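Local coordinates for protein galactose mutarotase related enzyme (Lactobacillus acidophilus, PDB 3DCD) that is of unknown function but probably binds a carbohydrate and may act as an isomerase of the aldose 1-epimerase (galactose mutarotase) kind, at residues T4-N8 against M9-V13; D198-D202 against D203-Y207; Y207-G211 against N212-V216. One frame throughout, in Å; residues are numbered along the deposited sequence. Where two conformers were deposited one is given.

Contact 1. Residues T4-N8 against M9-V13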
loop_
_atom_site.group_PDB
_atom_site.type_symbol
_atom_site.label_atom_id
_atom_site.label_comp_id
_atom_site.label_asym_id
_atom_site.label_seq_id
_atom_site.Cartn_x
_atom_site.Cartn_y
_atom_site.Cartn_z
ATOM N N THR A 4 -10.965 9.662 13.905
ATOM C CA THR A 4 -9.664 9.817 14.545
ATOM C C THR A 4 -9.377 8.692 15.529
ATOM O O THR A 4 -10.265 8.291 16.285
ATOM C CB THR A 4 -9.627 11.153 15.310
ATOM O OG1 THR A 4 -9.691 12.217 14.364
ATOM C CG2 THR A 4 -8.338 11.291 16.151
ATOM N N ILE A 5 -8.148 8.171 15.469
ATOM C CA ILE A 5 -7.565 7.344 16.523
ATOM C C ILE A 5 -6.262 8.036 16.938
ATOM O O ILE A 5 -5.576 8.627 16.104
ATOM C CB ILE A 5 -7.350 5.836 16.116
ATOM C CG1 ILE A 5 -6.380 5.677 14.930
ATOM C CG2 ILE A 5 -8.709 5.162 15.811
ATOM C CD1 ILE A 5 -5.911 4.233 14.655
ATOM N N GLU A 6 -5.936 7.989 18.225
ATOM C CA GLU A 6 -4.828 8.797 18.731
ATOM C C GLU A 6 -4.323 8.348 20.085
ATOM O O GLU A 6 -5.037 7.704 20.854
ATOM C CB GLU A 6 -5.214 10.287 18.787
ATOM C CG GLU A 6 -6.270 10.648 19.811
ATOM C CD GLU A 6 -6.521 12.149 19.881
ATOM O OE1 GLU A 6 -7.695 12.570 19.876
ATOM O OE2 GLU A 6 -5.541 12.918 19.957
ATOM N N ASN A 7 -3.067 8.680 20.357
ATOM C CA ASN A 7 -2.501 8.517 21.683
ATOM C C ASN A 7 -1.560 9.678 21.955
ATOM O O ASN A 7 -1.614 10.687 21.251
ATOM C CB ASN A 7 -1.805 7.154 21.835
ATOM C CG ASN A 7 -0.767 6.875 20.742
ATOM O OD1 ASN A 7 -0.543 5.724 20.386
ATOM N ND2 ASN A 7 -0.161 7.916 20.199
ATOM N N ASN A 8 -0.699 9.525 22.960
ATOM C CA ASN A 8 0.268 10.546 23.321
ATOM C C ASN A 8 1.420 10.747 22.325
ATOM O O ASN A 8 2.208 11.690 22.484
ATOM C CB ASN A 8 0.851 10.257 24.711
ATOM C CG ASN A 8 -0.171 10.412 25.834
ATOM O OD1 ASN A 8 -1.197 11.091 25.690
ATOM N ND2 ASN A 8 0.121 9.787 26.974
HETATM N N MSE A 9 1.520 9.867 21.323
HETATM C CA MSE A 9 2.607 9.906 20.346
HETATM C C MSE A 9 2.148 10.430 18.976
HETATM O O MSE A 9 2.809 11.287 18.375
HETATM C CB MSE A 9 3.233 8.516 20.163
HETATM C CG MSE A 9 3.767 7.855 21.433
HETATM SE SE MSE A 9 5.274 8.836 22.181
HETATM C CE MSE A 9 6.541 8.646 20.666
ATOM N N ILE A 10 1.040 9.882 18.471
ATOM C CA ILE A 10 0.601 10.157 17.097
ATOM C C ILE A 10 -0.931 10.272 17.023
ATOM O O ILE A 10 -1.650 9.688 17.840
ATOM C CB ILE A 10 1.169 9.132 16.036
ATOM C CG1 ILE A 10 0.759 7.689 16.326
ATOM C CG2 ILE A 10 2.729 9.208 15.896
ATOM C CD1 ILE A 10 1.175 6.703 15.176
ATOM N N LYS A 11 -1.414 11.068 16.080
ATOM C CA LYS A 11 -2.853 11.242 15.870
ATOM C C LYS A 11 -3.122 10.957 14.402
ATOM O O LYS A 11 -2.473 11.531 13.514
ATOM C CB LYS A 11 -3.306 12.659 16.240
ATOM C CG LYS A 11 -4.801 12.929 16.064
ATOM C CD LYS A 11 -5.142 14.363 16.435
ATOM C CE LYS A 11 -6.648 14.586 16.546
ATOM N NZ LYS A 11 -6.991 15.953 17.117
ATOM N N VAL A 12 -4.093 10.082 14.163
ATOM C CA VAL A 12 -4.335 9.536 12.834
ATOM C C VAL A 12 -5.779 9.816 12.468
ATOM O O VAL A 12 -6.688 9.557 13.266
ATOM C CB VAL A 12 -4.075 8.003 12.785
ATOM C CG1 VAL A 12 -4.290 7.464 11.355
ATOM C CG2 VAL A 12 -2.654 7.666 13.271
ATOM N N VAL A 13 -5.983 10.337 11.262
ATOM C CA VAL A 13 -7.321 10.574 10.743
ATOM C C VAL A 13 -7.543 9.674 9.533
ATOM O O VAL A 13 -6.703 9.628 8.630
ATOM C CB VAL A 13 -7.514 12.043 10.314
ATOM C CG1 VAL A 13 -8.927 12.230 9.736
ATOM C CG2 VAL A 13 -7.292 12.994 11.479
HETATM O O HOH W 1 -5.705 15.803 19.722
#
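Strands 4-6 and 10-13 run antiparallel at 165°, the axes of these short segments coming within 4.8 Å, with Ile5 and Val12 as a hydrogen-bonded pair flanked by the non-hydrogen-bonded pairs Thr4-Val13 and Glu6-Lys11. Val12 N reaches Ile5 O at 2.8 Å, Ile5 N returns the bond to Val12 O, and Asn7 N to Ile10 O (3.1 Å) closes the ladder beside the turn. On the face of Thr4, Glu6 and Lys11, the lysine chain, fully extended with CG anti to the backbone N (chi1 -179°), lies alongside Glu6, Lys11 CG against Glu6 CB at 3.8 Å. Lys11 CE also rests on Thr4 CG2 at 3.7 Å. This is the N-terminal beta hairpin, whose second strand pairs onward with strand 20-26 in a three-stranded antiparallel sheet. The charged ends stop short of a salt bridge, Glu6 OE2 and Lys11 NZ being 4.4 Å apart; one water spans them, donating to Glu6 OE2 and accepting from Lys11 NZ. The other face is apolar: Ile5 CG1 packs beside Val12 CB at 3.9 Å, both side chains pointing the same way, with Leu122 against both and Tyr115 and Leu117 against Ile5.

Contact 2. Residues D198-D202 against D203-Y207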
loop_
_atom_site.group_PDB
_atom_site.type_symbol
_atom_site.label_atom_id
_atom_site.label_comp_id
_atom_site.label_asym_id
_atom_site.label_seq_id
_atom_site.Cartn_x
_atom_site.Cartn_y
_atom_site.Cartn_z
ATOM N N ASP A 198 13.977 11.401 -11.138
ATOM C CA ASP A 198 14.226 10.450 -12.224
ATOM C C ASP A 198 14.087 8.975 -11.803
ATOM O O ASP A 198 13.838 8.098 -12.647
ATOM C CB ASP A 198 15.639 10.663 -12.779
ATOM C CG ASP A 198 15.949 9.749 -13.965
ATOM O OD1 ASP A 198 15.418 10.022 -15.071
ATOM O OD2 ASP A 198 16.721 8.764 -13.795
ATOM N N LEU A 199 14.232 8.703 -10.510
ATOM C CA LEU A 199 14.188 7.324 -10.013
ATOM C C LEU A 199 12.964 6.533 -10.494
ATOM O O LEU A 199 13.062 5.327 -10.786
ATOM C CB LEU A 199 14.238 7.290 -8.482
ATOM C CG LEU A 199 14.404 5.885 -7.857
ATOM C CD1 LEU A 199 15.711 5.194 -8.238
ATOM C CD2 LEU A 199 14.284 5.964 -6.351
ATOM N N PHE A 200 11.822 7.208 -10.548
ATOM C CA PHE A 200 10.580 6.571 -10.941
ATOM C C PHE A 200 10.171 6.842 -12.374
ATOM O O PHE A 200 8.993 6.734 -12.704
ATOM C CB PHE A 200 9.473 6.911 -9.935
ATOM C CG PHE A 200 9.870 6.605 -8.525
ATOM C CD1 PHE A 200 10.013 5.282 -8.110
ATOM C CD2 PHE A 200 10.190 7.628 -7.641
ATOM C CE1 PHE A 200 10.430 4.986 -6.822
ATOM C CE2 PHE A 200 10.605 7.352 -6.337
ATOM C CZ PHE A 200 10.734 6.037 -5.920
ATOM N N LYS A 201 11.151 7.115 -13.243
ATOM C CA LYS A 201 10.841 7.394 -14.659
ATOM C C LYS A 201 10.215 6.202 -15.379
ATOM O O LYS A 201 9.429 6.380 -16.311
ATOM C CB LYS A 201 12.066 7.893 -15.438
ATOM C CG LYS A 201 13.225 6.915 -15.506
ATOM C CD LYS A 201 14.213 7.361 -16.601
ATOM C CE LYS A 201 15.606 6.839 -16.333
ATOM N NZ LYS A 201 15.609 5.356 -16.136
ATOM N N ASP A 202 10.568 5.000 -14.940
ATOM C CA ASP A 202 10.025 3.765 -15.502
ATOM C C ASP A 202 8.983 3.128 -14.586
ATOM O O ASP A 202 8.851 1.899 -14.554
ATOM C CB ASP A 202 11.156 2.765 -15.767
ATOM C CG ASP A 202 12.139 3.266 -16.798
ATOM O OD1 ASP A 202 11.740 4.012 -17.709
ATOM O OD2 ASP A 202 13.326 2.938 -16.675
ATOM N N ASP A 203 8.261 3.963 -13.843
ATOM C CA ASP A 203 7.193 3.527 -12.927
ATOM C C ASP A 203 7.774 2.875 -11.643
ATOM O O ASP A 203 8.961 3.021 -11.352
ATOM C CB ASP A 203 6.215 2.609 -13.678
ATOM C CG ASP A 203 4.808 2.681 -13.154
ATOM O OD1 ASP A 203 4.586 2.967 -11.950
ATOM O OD2 ASP A 203 3.900 2.419 -13.966
ATOM N N ALA A 204 6.923 2.200 -10.877
ATOM C CA ALA A 204 7.236 1.670 -9.544
ATOM C C ALA A 204 8.425 0.721 -9.548
ATOM O O ALA A 204 8.612 -0.037 -10.502
ATOM C CB ALA A 204 6.011 0.949 -8.963
ATOM N N LEU A 205 9.229 0.783 -8.491
ATOM C CA LEU A 205 10.287 -0.193 -8.258
ATOM C C LEU A 205 9.630 -1.338 -7.479
ATOM O O LEU A 205 9.090 -1.116 -6.403
ATOM C CB LEU A 205 11.423 0.451 -7.451
ATOM C CG LEU A 205 11.981 1.762 -8.015
ATOM C CD1 LEU A 205 13.013 2.402 -7.050
ATOM C CD2 LEU A 205 12.594 1.524 -9.391
ATOM N N ILE A 206 9.658 -2.554 -8.032
ATOM C CA ILE A 206 8.964 -3.678 -7.418
ATOM C C ILE A 206 9.972 -4.711 -6.992
ATOM O O ILE A 206 10.715 -5.211 -7.842
ATOM C CB ILE A 206 7.927 -4.342 -8.393
ATOM C CG1 ILE A 206 6.885 -3.312 -8.852
ATOM C CG2 ILE A 206 7.260 -5.561 -7.721
ATOM C CD1 ILE A 206 5.941 -3.807 -9.967
ATOM N N TYR A 207 9.988 -5.025 -5.690
ATOM C CA TYR A 207 10.949 -5.983 -5.141
ATOM C C TYR A 207 10.266 -7.229 -4.603
ATOM O O TYR A 207 9.248 -7.152 -3.916
ATOM C CB TYR A 207 11.843 -5.331 -4.072
ATOM C CG TYR A 207 12.596 -4.120 -4.595
ATOM C CD1 TYR A 207 13.687 -4.268 -5.448
ATOM C CD2 TYR A 207 12.180 -2.821 -4.264
ATOM C CE1 TYR A 207 14.363 -3.154 -5.940
ATOM C CE2 TYR A 207 12.844 -1.705 -4.754
ATOM C CZ TYR A 207 13.944 -1.880 -5.570
ATOM O OH TYR A 207 14.599 -0.772 -6.050
HETATM O O HOH W 2 11.428 3.678 -12.415
HETATM O O HOH W 3 9.403 -0.218 -13.207
#
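A type I beta turn from Phe200 to Asp203 leads the chain into strand 205-208, and the side chains of Leu199, Phe200 and Leu205 pack together beside it. The turn is closed by Asp203 N to Phe200 O at 3.1 Å, a bent bond with an N-H...O angle of 143°. A bound water reinforces the bend, donating to Leu199 O and Asp203 O while accepting from Asp202 N at 3.0 Å, thereby tying the approach to the turn to its exit. Asp203 has a positive phi of 74°, and Asp203 OD1 of its own carboxylate takes the next backbone N-H, that of Ala204 N, at 2.7 Å on the anti side, tilted somewhat out of the carboxylate plane.

In the apolar part, Leu205 CD1 touches both Leu199 CG (3.8 Å) and Phe200 CE1 (3.7 Å), the Leu205 side chain crossing each partner at about a right angle. With CG anti to the carbonyl carbon (chi1 -53°), Leu205 also brings that atom against Phe200 CE1, while Asp203 O lies at the ring edge near the plane. Leu199 CG sits over the centre of one face of the Phe200 ring, 4.1 Å above it, which would help to fix how the ring is turned. Replacing Leu205 with alanine would probably open a gap beside Phe200 CE1 and Leu199 CG, leaving both side chains without their shared methyl contact.

Beyond the turn, Leu205 and Tyr207 form backbone hydrogen bonds with Ile239 and Val237 of strand 236-240, and Ile206 with Ile172 of strand 169-175. Phe200 packs on Ile239, and Leu205 on Phe161 of strand 159-164, so the turn stands where strand 205-208 enters its place among these neighbours.

Contact 3. Residues Y207-G211 against N212-V216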
loop_
_atom_site.group_PDB
_atom_site.type_symbol
_atom_site.label_atom_id
_atom_site.label_comp_id
_atom_site.label_asym_id
_atom_site.label_seq_id
_atom_site.Cartn_x
_atom_site.Cartn_y
_atom_site.Cartn_z
ATOM N N TYR A 207 9.988 -5.025 -5.690
ATOM C CA TYR A 207 10.949 -5.983 -5.141
ATOM C C TYR A 207 10.266 -7.229 -4.603
ATOM O O TYR A 207 9.248 -7.152 -3.916
ATOM C CB TYR A 207 11.843 -5.331 -4.072
ATOM C CG TYR A 207 12.596 -4.120 -4.595
ATOM C CD1 TYR A 207 13.687 -4.268 -5.448
ATOM C CD2 TYR A 207 12.180 -2.821 -4.264
ATOM C CE1 TYR A 207 14.363 -3.154 -5.940
ATOM C CE2 TYR A 207 12.844 -1.705 -4.754
ATOM C CZ TYR A 207 13.944 -1.880 -5.570
ATOM O OH TYR A 207 14.599 -0.772 -6.050
ATOM N N GLU A 208 10.821 -8.381 -4.975
ATOM C CA GLU A 208 10.386 -9.663 -4.468
ATOM C C GLU A 208 10.923 -9.792 -3.052
ATOM O O GLU A 208 12.128 -9.662 -2.837
ATOM C CB GLU A 208 10.931 -10.783 -5.363
ATOM C CG GLU A 208 10.240 -10.826 -6.750
ATOM C CD GLU A 208 10.700 -11.981 -7.626
ATOM O OE1 GLU A 208 11.642 -12.719 -7.229
ATOM O OE2 GLU A 208 10.118 -12.144 -8.719
ATOM N N LEU A 209 10.018 -10.031 -2.102
ATOM C CA LEU A 209 10.369 -10.186 -0.694
ATOM C C LEU A 209 10.301 -11.647 -0.264
ATOM O O LEU A 209 9.548 -12.436 -0.844
ATOM C CB LEU A 209 9.428 -9.357 0.179
ATOM C CG LEU A 209 9.465 -7.846 -0.071
ATOM C CD1 LEU A 209 8.491 -7.115 0.831
ATOM C CD2 LEU A 209 10.871 -7.315 0.163
ATOM N N ARG A 210 11.106 -11.985 0.739
ATOM C CA ARG A 210 11.161 -13.325 1.284
ATOM C C ARG A 210 11.126 -13.212 2.808
ATOM O O ARG A 210 11.677 -12.247 3.366
ATOM C CB ARG A 210 12.466 -13.995 0.831
ATOM C CG ARG A 210 12.600 -14.163 -0.692
ATOM C CD ARG A 210 13.969 -14.754 -1.070
ATOM N NE ARG A 210 14.185 -16.044 -0.405
ATOM C CZ ARG A 210 13.635 -17.193 -0.776
ATOM N NH1 ARG A 210 12.849 -17.251 -1.849
ATOM N NH2 ARG A 210 13.893 -18.291 -0.077
ATOM N N GLY A 211 10.507 -14.194 3.472
ATOM C CA GLY A 211 10.428 -14.236 4.936
ATOM C C GLY A 211 9.481 -13.186 5.500
ATOM O O GLY A 211 8.722 -12.558 4.753
ATOM N N ASN A 212 9.534 -12.959 6.810
ATOM C CA ASN A 212 8.625 -11.978 7.427
ATOM C C ASN A 212 9.275 -10.883 8.255
ATOM O O ASN A 212 8.629 -10.245 9.103
ATOM C CB ASN A 212 7.515 -12.678 8.224
ATOM C CG ASN A 212 8.035 -13.800 9.103
ATOM O OD1 ASN A 212 7.431 -14.882 9.162
ATOM N ND2 ASN A 212 9.163 -13.561 9.783
ATOM N N ASP A 213 10.549 -10.644 8.000
ATOM C CA ASP A 213 11.301 -9.677 8.794
ATOM C C ASP A 213 11.669 -8.457 7.994
ATOM O O ASP A 213 12.533 -7.683 8.412
ATOM C CB ASP A 213 12.552 -10.306 9.441
ATOM C CG ASP A 213 13.498 -10.960 8.432
ATOM O OD1 ASP A 213 13.157 -11.123 7.227
ATOM O OD2 ASP A 213 14.609 -11.334 8.873
ATOM N N ASN A 214 11.009 -8.269 6.852
ATOM C CA ASN A 214 11.374 -7.173 5.973
ATOM C C ASN A 214 10.873 -5.843 6.495
ATOM O O ASN A 214 9.715 -5.707 6.946
ATOM C CB ASN A 214 10.901 -7.400 4.537
ATOM C CG ASN A 214 11.415 -8.704 3.973
ATOM O OD1 ASN A 214 10.652 -9.652 3.767
ATOM N ND2 ASN A 214 12.707 -8.764 3.734
ATOM N N LYS A 215 11.768 -4.871 6.442
ATOM C CA LYS A 215 11.437 -3.517 6.843
ATOM C C LYS A 215 12.038 -2.561 5.835
ATOM O O LYS A 215 13.201 -2.696 5.464
ATOM C CB LYS A 215 11.982 -3.215 8.239
ATOM C CG LYS A 215 11.614 -4.288 9.248
ATOM C CD LYS A 215 12.543 -4.305 10.475
ATOM C CE LYS A 215 13.956 -4.925 10.224
ATOM N NZ LYS A 215 14.015 -6.435 10.169
ATOM N N VAL A 216 11.251 -1.594 5.405
ATOM C CA VAL A 216 11.743 -0.554 4.512
ATOM C C VAL A 216 11.824 0.752 5.329
ATOM O O VAL A 216 10.814 1.176 5.897
ATOM C CB VAL A 216 10.811 -0.366 3.284
ATOM C CG1 VAL A 216 11.386 0.693 2.324
ATOM C CG2 VAL A 216 10.575 -1.719 2.546
HETATM O O HOH W 4 14.099 -12.196 5.099
#
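Leu209 and Asn214 meet across the connection between strands 205-208 and 214-220, their side chains sliding past each other in opposite directions. This loop carries the chain from one antiparallel sheet, where strand 205-208 pairs with strand 236-240, to another, where strand 214-220 lies between strands 226-232 and 159-164. Both side chains have CG anti to the carbonyl carbon and beside the backbone N (chi1 -62° in Leu209, much the same in Asn214). With CB of each directed toward the other segment, this shared torsion brings Leu209 CD2 to 4.1 Å from Asn214 CG, a methyl against the carbon of the amide group. The flat end of Asn214 reaches on to the backbone of Arg210: Asn214 CG lies 3.6 Å from Arg210 O. The amide is probably turned over in the model, and its short approach to this carbonyl settles no hydrogen bond.

Gly211 has a positive phi, which favours glycine, and a CB modelled there would clash with Asn212 N. In Asp213, CG stands between the backbone N and the carbonyl carbon (chi1 56°), which carries OD1 back toward the 207-211 limb. There a water donates to Asp213 OD1 (2.6 Å) and to Arg210 O (3.0 Å). Lys215 bends at its far end, and Lys215 NZ comes back to Asp213 O at 2.6 Å, within the carbonyl plane.

Leu209 also packs on Met163 and Thr231, and Asn214 on Pro165. The chemistry changes through the bend: Leu209 and Asn214 are buried and pack methyl against amide, whereas Arg210 and Asp213 are exposed. With no clear direct hydrogen bond between the two limbs, the water is the clear polar link between Arg210 O and Asp213 OD1.

How the contacts relate
Contact 1 is a true hairpin held by a regular ladder of backbone bonds, whereas contacts 2 and 3 are bends at the two ends of strand 205-208, sharing Tyr207 with centres about 18 Å apart. Contact 1 lies farthest from the chain's centre, about 20 Å between centres against about 15 and 14 Å for contacts 2 and 3, and on the opposite side of it from contact 2. Nearness to the middle does not mean burial: four of the six touching residues of contact 3 are exposed, against two of ten in contact 1. Water takes part in each. Contact 3, unlike the others, shows no clear direct hydrogen bond between its segments and hands the chain on to strand 214-220 of another sheet.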